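Local structure of acylneuraminate lyase (Mycoplasma synoviae, 4N4P) at residues G52-L57 against S107-Y112; I83-L86 against E90-E93; G199-A204 against K224-N229; K217-I222 against H239-Y244. The protein belongs to the dihydrodipicolinate synthetase family of TIM-barrel proteins and is found as an assembly of four copies of its chain. All coordinates share one frame; numbering follows the deposited sequence.

Interaction 1. Residues G52-L57 against S107-Y112; sequences GEFLLL and SAITPY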
loop_
_atom_site.group_PDB
_atom_site.type_symbol
_atom_site.label_atom_id
_atom_site.label_comp_id
_atom_site.label_asym_id
_atom_site.label_seq_id
_atom_site.Cartn_x
_atom_site.Cartn_y
_atom_site.Cartn_z
ATOM N N GLY A 52 -19.675 0.595 -18.879
ATOM C CA GLY A 52 -20.509 1.386 -19.805
ATOM C C GLY A 52 -19.988 2.800 -20.053
ATOM O O GLY A 52 -20.686 3.618 -20.636
ATOM N N GLU A 53 -18.749 3.068 -19.625
ATOM C CA GLU A 53 -18.107 4.359 -19.819
ATOM C C GLU A 53 -18.942 5.526 -19.291
ATOM O O GLU A 53 -18.999 6.590 -19.918
ATOM C CB GLU A 53 -17.755 4.547 -21.313
ATOM C CG GLU A 53 -16.659 3.558 -21.746
ATOM C CD GLU A 53 -16.452 3.518 -23.260
ATOM O OE1 GLU A 53 -15.847 4.456 -23.794
ATOM O OE2 GLU A 53 -16.865 2.539 -23.903
ATOM N N PHE A 54 -19.588 5.330 -18.138
ATOM C CA PHE A 54 -20.604 6.289 -17.704
ATOM C C PHE A 54 -20.032 7.676 -17.492
ATOM O O PHE A 54 -20.721 8.645 -17.748
ATOM C CB PHE A 54 -21.376 5.840 -16.451
ATOM C CG PHE A 54 -20.617 5.979 -15.184
ATOM C CD1 PHE A 54 -20.984 6.954 -14.254
ATOM C CD2 PHE A 54 -19.556 5.122 -14.897
ATOM C CE1 PHE A 54 -20.292 7.095 -13.078
ATOM C CE2 PHE A 54 -18.843 5.250 -13.722
ATOM C CZ PHE A 54 -19.215 6.245 -12.801
ATOM N N LEU A 55 -18.792 7.758 -17.025
ATOM C CA LEU A 55 -18.133 9.068 -16.838
ATOM C C LEU A 55 -17.903 9.846 -18.120
ATOM O O LEU A 55 -17.625 11.063 -18.082
ATOM C CB LEU A 55 -16.815 8.942 -16.071
ATOM C CG LEU A 55 -16.941 8.670 -14.570
ATOM C CD1 LEU A 55 -15.578 8.787 -13.960
ATOM C CD2 LEU A 55 -17.943 9.616 -13.892
ATOM N N LEU A 56 -18.028 9.164 -19.248
ATOM C CA LEU A 56 -17.826 9.768 -20.556
ATOM C C LEU A 56 -19.151 10.090 -21.230
ATOM O O LEU A 56 -19.185 10.553 -22.374
ATOM C CB LEU A 56 -16.993 8.834 -21.453
ATOM C CG LEU A 56 -15.711 8.321 -20.813
ATOM C CD1 LEU A 56 -14.905 7.461 -21.787
ATOM C CD2 LEU A 56 -14.873 9.466 -20.294
ATOM N N LEU A 57 -20.242 9.817 -20.520
ATOM C CA LEU A 57 -21.584 10.142 -21.003
ATOM C C LEU A 57 -22.076 11.485 -20.501
ATOM O O LEU A 57 -21.930 11.782 -19.318
ATOM C CB LEU A 57 -22.599 9.094 -20.488
ATOM C CG LEU A 57 -22.431 7.678 -21.035
ATOM C CD1 LEU A 57 -23.404 6.718 -20.351
ATOM C CD2 LEU A 57 -22.680 7.758 -22.538
ATOM N N SER A 107 -28.129 1.443 -8.919
ATOM C CA SER A 107 -26.963 1.391 -8.067
ATOM C C SER A 107 -26.309 2.754 -8.190
ATOM O O SER A 107 -26.605 3.504 -9.125
ATOM C CB SER A 107 -25.994 0.274 -8.509
ATOM O OG SER A 107 -25.402 0.635 -9.749
ATOM N N ALA A 108 -25.407 3.073 -7.266
ATOM C CA ALA A 108 -24.663 4.332 -7.364
ATOM C C ALA A 108 -23.272 4.105 -6.829
ATOM O O ALA A 108 -23.096 3.656 -5.690
ATOM C CB ALA A 108 -25.349 5.436 -6.582
ATOM N N ILE A 109 -22.277 4.403 -7.653
ATOM C CA ILE A 109 -20.902 4.353 -7.192
ATOM C C ILE A 109 -20.658 5.256 -5.971
ATOM O O ILE A 109 -21.329 6.271 -5.785
ATOM C CB ILE A 109 -19.931 4.729 -8.321
ATOM C CG1 ILE A 109 -20.307 6.109 -8.887
ATOM C CG2 ILE A 109 -20.026 3.700 -9.449
ATOM C CD1 ILE A 109 -19.099 6.861 -9.281
ATOM N N THR A 110 -19.670 4.893 -5.167
ATOM C CA THR A 110 -19.125 5.760 -4.133
ATOM C C THR A 110 -18.699 7.103 -4.745
ATOM O O THR A 110 -18.054 7.109 -5.791
ATOM C CB THR A 110 -17.838 5.105 -3.542
ATOM O OG1 THR A 110 -18.095 3.727 -3.225
ATOM C CG2 THR A 110 -17.362 5.832 -2.297
ATOM N N PRO A 111 -19.011 8.236 -4.073
ATOM C CA PRO A 111 -18.462 9.516 -4.531
ATOM C C PRO A 111 -16.946 9.392 -4.739
ATOM O O PRO A 111 -16.234 8.873 -3.884
ATOM C CB PRO A 111 -18.795 10.463 -3.383
ATOM C CG PRO A 111 -20.075 9.901 -2.799
ATOM C CD PRO A 111 -19.828 8.396 -2.850
ATOM N N TYR A 112 -16.474 9.826 -5.895
ATOM C CA TYR A 112 -15.102 9.500 -6.314
ATOM C C TYR A 112 -14.226 10.748 -6.427
ATOM O O TYR A 112 -14.694 11.868 -6.205
ATOM C CB TYR A 112 -15.125 8.816 -7.673
ATOM C CG TYR A 112 -15.937 9.574 -8.672
ATOM C CD1 TYR A 112 -15.362 10.497 -9.544
ATOM C CD2 TYR A 112 -17.301 9.392 -8.715
ATOM C CE1 TYR A 112 -16.166 11.210 -10.438
ATOM C CE2 TYR A 112 -18.082 10.059 -9.589
ATOM C CZ TYR A 112 -17.540 10.958 -10.443
ATOM O OH TYR A 112 -18.437 11.576 -11.279
#

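Interaction 2. Residues I83-L86 against E90-E93; sequences IGSL and ETKE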
loop_
_atom_site.group_PDB
_atom_site.type_symbol
_atom_site.label_atom_id
_atom_site.label_comp_id
_atom_site.label_asym_id
_atom_site.label_seq_id
_atom_site.Cartn_x
_atom_site.Cartn_y
_atom_site.Cartn_z
ATOM N N ILE A 83 -26.409 4.873 -11.643
ATOM C CA ILE A 83 -26.899 6.222 -11.937
ATOM C C ILE A 83 -26.130 7.282 -11.161
ATOM O O ILE A 83 -26.462 8.467 -11.216
ATOM C CB ILE A 83 -28.415 6.337 -11.623
ATOM C CG1 ILE A 83 -28.671 6.016 -10.149
ATOM C CG2 ILE A 83 -29.229 5.413 -12.568
ATOM C CD1 ILE A 83 -29.856 6.789 -9.587
ATOM N N GLY A 84 -25.105 6.844 -10.444
ATOM C CA GLY A 84 -24.325 7.725 -9.601
ATOM C C GLY A 84 -23.293 8.565 -10.332
ATOM O O GLY A 84 -22.820 8.199 -11.400
ATOM N N SER A 85 -22.951 9.688 -9.711
ATOM C CA SER A 85 -21.877 10.594 -10.142
ATOM C C SER A 85 -21.750 11.664 -9.062
ATOM O O SER A 85 -22.447 11.623 -8.039
ATOM C CB SER A 85 -22.155 11.241 -11.521
ATOM O OG SER A 85 -23.160 12.260 -11.449
ATOM N N LEU A 86 -20.888 12.648 -9.277
ATOM C CA LEU A 86 -20.758 13.695 -8.285
ATOM C C LEU A 86 -21.865 14.744 -8.404
ATOM O O LEU A 86 -21.996 15.608 -7.535
ATOM C CB LEU A 86 -19.390 14.350 -8.370
ATOM C CG LEU A 86 -18.214 13.497 -7.917
ATOM C CD1 LEU A 86 -16.908 14.190 -8.312
ATOM C CD2 LEU A 86 -18.270 13.176 -6.419
ATOM N N GLU A 90 -28.604 15.593 -10.796
ATOM C CA GLU A 90 -28.725 14.714 -11.955
ATOM C C GLU A 90 -28.986 13.255 -11.548
ATOM O O GLU A 90 -29.833 12.598 -12.135
ATOM C CB GLU A 90 -27.493 14.814 -12.851
ATOM C CG GLU A 90 -27.450 16.132 -13.621
ATOM C CD GLU A 90 -26.292 16.207 -14.580
ATOM O OE1 GLU A 90 -25.453 15.265 -14.590
ATOM O OE2 GLU A 90 -26.252 17.211 -15.342
ATOM N N THR A 91 -28.253 12.765 -10.548
ATOM C CA THR A 91 -28.438 11.407 -10.029
ATOM C C THR A 91 -29.888 11.142 -9.576
ATOM O O THR A 91 -30.489 10.120 -9.928
ATOM C CB THR A 91 -27.436 11.147 -8.898
ATOM O OG1 THR A 91 -26.103 11.279 -9.422
ATOM C CG2 THR A 91 -27.615 9.730 -8.302
ATOM N N LYS A 92 -30.468 12.103 -8.855
ATOM C CA LYS A 92 -31.875 12.022 -8.443
ATOM C C LYS A 92 -32.849 11.949 -9.629
ATOM O O LYS A 92 -33.795 11.159 -9.610
ATOM C CB LYS A 92 -32.228 13.198 -7.529
ATOM C CG LYS A 92 -31.449 13.234 -6.225
ATOM C CD LYS A 92 -31.549 14.610 -5.573
ATOM C CE LYS A 92 -32.970 14.909 -5.113
ATOM N NZ LYS A 92 -33.171 16.383 -4.933
ATOM N N GLU A 93 -32.609 12.743 -10.672
ATOM C CA GLU A 93 -33.412 12.668 -11.897
ATOM C C GLU A 93 -33.271 11.304 -12.579
ATOM O O GLU A 93 -34.261 10.744 -13.100
ATOM C CB GLU A 93 -33.036 13.784 -12.881
ATOM C CG GLU A 93 -33.415 15.187 -12.407
ATOM C CD GLU A 93 -34.926 15.343 -12.207
ATOM O OE1 GLU A 93 -35.681 14.998 -13.141
ATOM O OE2 GLU A 93 -35.358 15.792 -11.116
HETATM O O HOH W 1 -25.314 10.969 -12.020
#

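Interaction 3. Residues G199-A204 against K224-N229; sequences GLTMGA and KAWEAN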
loop_
_atom_site.group_PDB
_atom_site.type_symbol
_atom_site.label_atom_id
_atom_site.label_comp_id
_atom_site.label_asym_id
_atom_site.label_seq_id
_atom_site.Cartn_x
_atom_site.Cartn_y
_atom_site.Cartn_z
ATOM N N GLY A 199 -17.110 -16.670 -4.925
ATOM C CA GLY A 199 -18.335 -15.943 -4.574
ATOM C C GLY A 199 -19.503 -16.911 -4.337
ATOM O O GLY A 199 -20.206 -16.814 -3.315
ATOM N N LEU A 200 -19.743 -17.825 -5.276
ATOM C CA LEU A 200 -20.801 -18.836 -5.097
ATOM C C LEU A 200 -20.640 -19.602 -3.796
ATOM O O LEU A 200 -21.606 -19.836 -3.076
ATOM C CB LEU A 200 -20.777 -19.866 -6.226
ATOM C CG LEU A 200 -21.310 -19.454 -7.602
ATOM C CD1 LEU A 200 -20.783 -20.492 -8.557
ATOM C CD2 LEU A 200 -22.847 -19.364 -7.641
ATOM N N THR A 201 -19.408 -20.020 -3.530
ATOM C CA THR A 201 -19.090 -20.810 -2.339
ATOM C C THR A 201 -19.462 -20.075 -1.043
ATOM O O THR A 201 -19.846 -20.701 -0.067
ATOM C CB THR A 201 -17.619 -21.251 -2.357
ATOM O OG1 THR A 201 -17.417 -22.083 -3.516
ATOM C CG2 THR A 201 -17.281 -22.071 -1.085
ATOM N N MET A 202 -19.377 -18.748 -1.047
ATOM C CA MET A 202 -19.785 -18.002 0.134
ATOM C C MET A 202 -21.218 -17.419 0.043
ATOM O O MET A 202 -21.615 -16.585 0.878
ATOM C CB MET A 202 -18.719 -16.960 0.527
ATOM C CG MET A 202 -18.678 -16.699 2.064
ATOM S SD MET A 202 -18.823 -18.178 3.115
ATOM C CE MET A 202 -17.569 -19.329 2.486
ATOM N N GLY A 203 -21.994 -17.869 -0.950
ATOM C CA GLY A 203 -23.435 -17.547 -0.983
ATOM C C GLY A 203 -23.923 -16.532 -2.006
ATOM O O GLY A 203 -25.101 -16.219 -2.051
ATOM N N ALA A 204 -23.010 -15.975 -2.795
ATOM C CA ALA A 204 -23.417 -15.134 -3.930
ATOM C C ALA A 204 -24.271 -15.923 -4.907
ATOM O O ALA A 204 -23.973 -17.084 -5.212
ATOM C CB ALA A 204 -22.165 -14.596 -4.650
ATOM N N LYS A 224 -23.152 -23.844 -13.226
ATOM C CA LYS A 224 -23.823 -25.162 -13.370
ATOM C C LYS A 224 -22.993 -26.280 -12.739
ATOM O O LYS A 224 -23.539 -27.144 -12.038
ATOM C CB LYS A 224 -24.171 -25.467 -14.827
ATOM C CG LYS A 224 -25.183 -24.469 -15.439
ATOM C CD LYS A 224 -26.448 -24.221 -14.565
ATOM C CE LYS A 224 -27.534 -25.254 -14.845
ATOM N NZ LYS A 224 -28.930 -24.724 -14.610
ATOM N N ALA A 225 -21.683 -26.250 -12.952
ATOM C CA ALA A 225 -20.790 -27.239 -12.319
ATOM C C ALA A 225 -20.827 -27.145 -10.790
ATOM O O ALA A 225 -20.837 -28.165 -10.092
ATOM C CB ALA A 225 -19.318 -27.086 -12.850
ATOM N N TRP A 226 -20.864 -25.918 -10.283
ATOM C CA TRP A 226 -20.923 -25.677 -8.849
ATOM C C TRP A 226 -22.229 -26.216 -8.300
ATOM O O TRP A 226 -22.207 -26.948 -7.313
ATOM C CB TRP A 226 -20.771 -24.174 -8.540
ATOM C CG TRP A 226 -20.679 -23.887 -7.091
ATOM C CD1 TRP A 226 -19.549 -23.937 -6.293
ATOM C CD2 TRP A 226 -21.757 -23.553 -6.239
ATOM N NE1 TRP A 226 -19.877 -23.614 -5.003
ATOM C CE2 TRP A 226 -21.226 -23.365 -4.942
ATOM C CE3 TRP A 226 -23.131 -23.346 -6.452
ATOM C CZ2 TRP A 226 -22.023 -23.022 -3.848
ATOM C CZ3 TRP A 226 -23.925 -22.994 -5.361
ATOM C CH2 TRP A 226 -23.364 -22.837 -4.074
ATOM N N GLU A 227 -23.358 -25.890 -8.943
ATOM C CA GLU A 227 -24.669 -26.401 -8.483
ATOM C C GLU A 227 -24.736 -27.930 -8.552
ATOM O O GLU A 227 -25.410 -28.555 -7.730
ATOM C CB GLU A 227 -25.824 -25.788 -9.310
ATOM C CG GLU A 227 -25.968 -24.292 -9.087
ATOM C CD GLU A 227 -26.994 -23.658 -10.000
ATOM O OE1 GLU A 227 -27.342 -24.289 -11.016
ATOM O OE2 GLU A 227 -27.428 -22.520 -9.711
ATOM N N ALA A 228 -24.036 -28.513 -9.520
ATOM C CA ALA A 228 -24.016 -29.970 -9.730
ATOM C C ALA A 228 -23.027 -30.697 -8.815
ATOM O O ALA A 228 -22.923 -31.937 -8.855
ATOM C CB ALA A 228 -23.702 -30.294 -11.168
ATOM N N ASN A 229 -22.307 -29.937 -7.992
ATOM C CA ASN A 229 -21.309 -30.491 -7.067
ATOM C C ASN A 229 -20.150 -31.166 -7.786
ATOM O O ASN A 229 -19.517 -32.083 -7.242
ATOM C CB ASN A 229 -21.958 -31.462 -6.048
ATOM C CG ASN A 229 -23.133 -30.848 -5.360
ATOM O OD1 ASN A 229 -23.015 -29.777 -4.770
ATOM N ND2 ASN A 229 -24.288 -31.511 -5.428
#

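Interaction 4. Residues K217-I222 against H239-Y244; sequences KGANAI and HTYNDY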
loop_
_atom_site.group_PDB
_atom_site.type_symbol
_atom_site.label_atom_id
_atom_site.label_comp_id
_atom_site.label_asym_id
_atom_site.label_seq_id
_atom_site.Cartn_x
_atom_site.Cartn_y
_atom_site.Cartn_z
ATOM N N LYS A 217 -21.573 -17.934 -21.491
ATOM C CA LYS A 217 -21.556 -19.394 -21.553
ATOM C C LYS A 217 -20.509 -19.989 -20.581
ATOM O O LYS A 217 -20.802 -20.948 -19.843
ATOM C CB LYS A 217 -21.285 -19.892 -22.978
ATOM C CG LYS A 217 -21.338 -21.411 -23.116
ATOM C CD LYS A 217 -21.367 -21.838 -24.578
ATOM C CE LYS A 217 -19.984 -22.049 -25.114
ATOM N NZ LYS A 217 -20.053 -22.814 -26.403
ATOM N N GLY A 218 -19.312 -19.419 -20.599
ATOM C CA GLY A 218 -18.168 -19.903 -19.801
ATOM C C GLY A 218 -18.413 -19.665 -18.323
ATOM O O GLY A 218 -18.086 -20.520 -17.486
ATOM N N ALA A 219 -19.078 -18.558 -18.010
ATOM C CA ALA A 219 -19.418 -18.255 -16.602
ATOM C C ALA A 219 -20.554 -19.150 -16.091
ATOM O O ALA A 219 -20.486 -19.704 -14.958
ATOM C CB ALA A 219 -19.773 -16.760 -16.448
ATOM N N ASN A 220 -21.580 -19.328 -16.925
ATOM C CA ASN A 220 -22.660 -20.248 -16.584
ATOM C C ASN A 220 -22.165 -21.663 -16.403
ATOM O O ASN A 220 -22.690 -22.378 -15.553
ATOM C CB ASN A 220 -23.797 -20.223 -17.624
ATOM C CG ASN A 220 -24.786 -19.106 -17.369
ATOM O OD1 ASN A 220 -25.253 -18.419 -18.310
ATOM N ND2 ASN A 220 -25.115 -18.908 -16.111
ATOM N N ALA A 221 -21.132 -22.052 -17.153
ATOM C CA ALA A 221 -20.618 -23.406 -17.028
ATOM C C ALA A 221 -20.096 -23.610 -15.613
ATOM O O ALA A 221 -20.268 -24.691 -15.033
ATOM C CB ALA A 221 -19.526 -23.705 -18.089
ATOM N N ILE A 222 -19.473 -22.576 -15.066
ATOM C CA ILE A 222 -18.947 -22.637 -13.689
ATOM C C ILE A 222 -20.110 -22.762 -12.689
ATOM O O ILE A 222 -20.098 -23.620 -11.807
ATOM C CB ILE A 222 -18.074 -21.413 -13.340
ATOM C CG1 ILE A 222 -16.788 -21.404 -14.183
ATOM C CG2 ILE A 222 -17.690 -21.414 -11.854
ATOM C CD1 ILE A 222 -16.157 -20.029 -14.209
ATOM N N HIS A 239 -10.206 -22.133 -14.096
ATOM C CA HIS A 239 -8.865 -21.889 -14.683
ATOM C C HIS A 239 -9.005 -21.414 -16.116
ATOM O O HIS A 239 -8.357 -20.449 -16.516
ATOM C CB HIS A 239 -7.987 -23.147 -14.587
ATOM C CG HIS A 239 -7.729 -23.574 -13.170
ATOM N ND1 HIS A 239 -7.533 -22.672 -12.148
ATOM C CD2 HIS A 239 -7.639 -24.807 -12.608
ATOM C CE1 HIS A 239 -7.336 -23.324 -11.012
ATOM N NE2 HIS A 239 -7.383 -24.623 -11.265
ATOM N N THR A 240 -9.912 -22.049 -16.865
ATOM C CA THR A 240 -10.181 -21.627 -18.236
ATOM C C THR A 240 -10.738 -20.209 -18.292
ATOM O O THR A 240 -10.255 -19.387 -19.059
ATOM C CB THR A 240 -11.126 -22.598 -18.948
ATOM O OG1 THR A 240 -10.478 -23.876 -18.982
ATOM C CG2 THR A 240 -11.389 -22.135 -20.405
ATOM N N TYR A 241 -11.754 -19.933 -17.476
ATOM C CA TYR A 241 -12.359 -18.601 -17.439
ATOM C C TYR A 241 -11.332 -17.527 -17.093
ATOM O O TYR A 241 -11.298 -16.445 -17.674
ATOM C CB TYR A 241 -13.543 -18.561 -16.447
ATOM C CG TYR A 241 -14.478 -17.424 -16.767
ATOM C CD1 TYR A 241 -15.449 -17.559 -17.772
ATOM C CD2 TYR A 241 -14.327 -16.182 -16.135
ATOM C CE1 TYR A 241 -16.273 -16.498 -18.112
ATOM C CE2 TYR A 241 -15.150 -15.100 -16.468
ATOM C CZ TYR A 241 -16.127 -15.281 -17.461
ATOM O OH TYR A 241 -16.948 -14.248 -17.805
ATOM N N ASN A 242 -10.480 -17.811 -16.133
ATOM C CA ASN A 242 -9.531 -16.769 -15.720
ATOM C C ASN A 242 -8.415 -16.613 -16.732
ATOM O O ASN A 242 -7.898 -15.527 -16.894
ATOM C CB ASN A 242 -9.007 -17.056 -14.316
ATOM C CG ASN A 242 -10.093 -16.777 -13.243
ATOM O OD1 ASN A 242 -11.221 -16.414 -13.588
ATOM N ND2 ASN A 242 -9.744 -16.927 -11.966
ATOM N N ASP A 243 -8.105 -17.693 -17.451
ATOM C CA ASP A 243 -7.203 -17.594 -18.610
ATOM C C ASP A 243 -7.827 -16.607 -19.592
ATOM O O ASP A 243 -7.152 -15.708 -20.113
ATOM C CB ASP A 243 -7.025 -18.950 -19.309
ATOM C CG ASP A 243 -6.085 -19.888 -18.582
ATOM O OD1 ASP A 243 -5.402 -19.495 -17.618
ATOM O OD2 ASP A 243 -6.035 -21.043 -19.006
ATOM N N TYR A 244 -9.119 -16.789 -19.827
ATOM C CA TYR A 244 -9.891 -15.937 -20.743
ATOM C C TYR A 244 -9.853 -14.484 -20.311
ATOM O O TYR A 244 -9.584 -13.603 -21.120
ATOM C CB TYR A 244 -11.338 -16.437 -20.856
ATOM C CG TYR A 244 -12.391 -15.369 -21.096
ATOM C CD1 TYR A 244 -12.478 -14.690 -22.328
ATOM C CD2 TYR A 244 -13.331 -15.049 -20.081
ATOM C CE1 TYR A 244 -13.469 -13.698 -22.543
ATOM C CE2 TYR A 244 -14.330 -14.095 -20.289
ATOM C CZ TYR A 244 -14.388 -13.411 -21.511
ATOM O OH TYR A 244 -15.363 -12.456 -21.715
#

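Interaction 1. Residues G52-L57 against S107-Y112
Phe-54 and Ile-109 approach from opposite directions and form the first of two apolar pairs. CG of Phe-54 sits between its backbone N and carbonyl carbon (chi1 76°), with the ring turned to Ile-109. The methyl CD1 of Ile-109 arrives at the edge of the phenyl ring, near its plane, and lies 3.6 Å from CZ of Phe-54. The second pair is Leu-55 with Tyr-112, whose side chains slide past each other. Here a single branch does the touching: CD2 of Leu-55 lies 3.7 Å from CZ of Tyr-112, meeting the ring obliquely, and 3.3 Å from Tyr-112 OH, a plain methyl-to-oxygen contact. CG of Leu-55 also sits 3.8 Å above the plane of the Phe-54 ring, tying the two pairs together. The backbones stay well apart, with CA of Phe-54 10.7 Å from CA of Ile-109, so long side chains have to bridge the gap. Outside the pair, Gln-82 OE1 accepts a hydrogen bond from Ile-109 N. Tyr-113 of the second subunit packs on Leu-55 and Ile-109 and meets the Tyr-112 ring edge-to-face. In the barrel, the contact joins the short 3-10 turn between strand 44-47 and helix 59-73 to the loop that follows strand 105-108, spanning strand 78-82, which lies between those two strands.

Interaction 2. Residues I83-L86 against E90-E93
Ile-83 and Thr-91 meet where a beta-alpha unit of the TIM barrel turns, strand 78-82 giving way to helix 88-100. With CG1 of Ile-83 placed between its backbone N and carbonyl carbon (chi1 59°), CD1 reaches the first turns of the helix, 3.9 Å from the methyl CG2 of Thr-91 and 3.4 Å from Thr-91 O, and the two side chains cross at a slant. The carbonyl of the same residue packs on the threonine too, with Ile-83 O 3.4 Å from Thr-91 CG2. Beyond it, Gly-84 brings the chains closest, its CA 5.5 Å from that of Thr-91, and the polar side of the threonine then faces Ser-85. Both hydroxyls have their chief partners at Asn-87, in the turn between the segments: Ser-85 OG bonds to Asn-87 N, and Thr-91 OG1 to Asn-87 O. The loop is thus stitched to the start of the helix, while Ile-128 of helix 118-131 packs on both Ile-83 and Thr-91. The two hydroxyls do not bond each other but share a water, which donates a hydrogen bond of 2.7 Å to Thr-91 OG1 and is itself 2.6 Å from Ser-85 OG.

Interaction 3. Residues G199-A204 against K224-N229
Thr-201 OG1 is gripped from three sources: the indole N-H of Trp-226, the carbonyl O of Ala-197 one turn back in the same helix, and Thr-201 OG1 of the third subunit. The bond from Trp-226 NE1 is 3.3 Å long and bent, with an N-H...O angle of 136°, and the hydroxyl lies tilted out of the indole plane. The setting is the outer layer of the TIM barrel, where helix 196-201 ends beside the last turn of helix 212-227. Helix 196-201 closes in a Schellman motif with Gly-203 at C-prime, and Asn-229 ends the other helix in the same manner. Between them the indole lies against Leu-200. CB of Leu-200 is 3.8 Å from the centroid of the five-membered ring of Trp-226 and almost straight above it, a CH-pi contact. CG of Trp-226, anti to the backbone N (chi1 -174°), sends the indole across to Leu-200. CD1 of Leu-200 lies at the root of the side chain, 3.7 Å from CB of Trp-226. Lys-231 of the third subunit makes a cation-pi contact with the same indole, so the pair belongs to the subunit interface as well. On the six-membered ring, CZ2 of Trp-226 is 3.3 Å from Leu-200 O.

Interaction 4. Residues K217-I222 against H239-Y244
Two torsions bring Tyr-241 and Ile-222 together. CG of Tyr-241 stands anti to the backbone N (chi1 -158°), which carries the phenol across to helix 212-227. CG1 of Ile-222 lies beside its own N (chi1 -66°), which leads CD1 back to the root of the tyrosine, 3.7 Å from its CB. The two side chains cross at about a right angle. Farther out, the ring runs along the backbone at Gly-218 and Ala-219: CD1 of Tyr-241 is 3.7 Å from Gly-218 C, and CE1 is 3.5 Å from Ala-219 N. Gly-218 has no side chain to hold the ring off, and its CA is only 6.4 Å from that of Tyr-241. The small methyl of Ala-219 continues the surface, with CB 3.9 Å from CE1 of Tyr-241. Inside the second helix, Tyr-244 lays its CD2 over the centre of one face of the Tyr-241 ring, 3.7 Å above the plane. The segments run nearly antiparallel, at 152°, so this is a helix hairpin joining the barrel's last helix, 212-227, to the following helix 231-248. Leu-10 of strand 9-12 packs on Ala-219 from the barrel side. Between the two segments the contact is van der Waals throughout, while the tyrosine hydroxyl bonds to Thr-211 OG1. An apolar ring against the backbone of Gly-218 and Ala-219, with its polar tip held at the end, probably limits both how deep Tyr-241 sits and how far it can shift.

How the interactions relate
Interactions 1 and 2 come first along the chain, interaction 2 nested inside the loop closed by interaction 1. Their centres are 9 Å apart, and they touch directly: Ser-107 O probably accepts a hydrogen bond from Ile-83 N, and CE1 of Phe-54 packs on Gly-84 O. Interactions 3 and 4 come later along the chain and interleave; both use helix 212-227, and their centres are 13 Å apart. The two groups lie on opposite sides of the chain's centre, 27 to 34 Å between centres. One group ties the loops after three successive strands, 44-47, 78-82 and 105-108, to one another and to helix 88-100, near the second subunit, while the other joins outer helices facing the third, so each side serves a different neighbour in the tetramer.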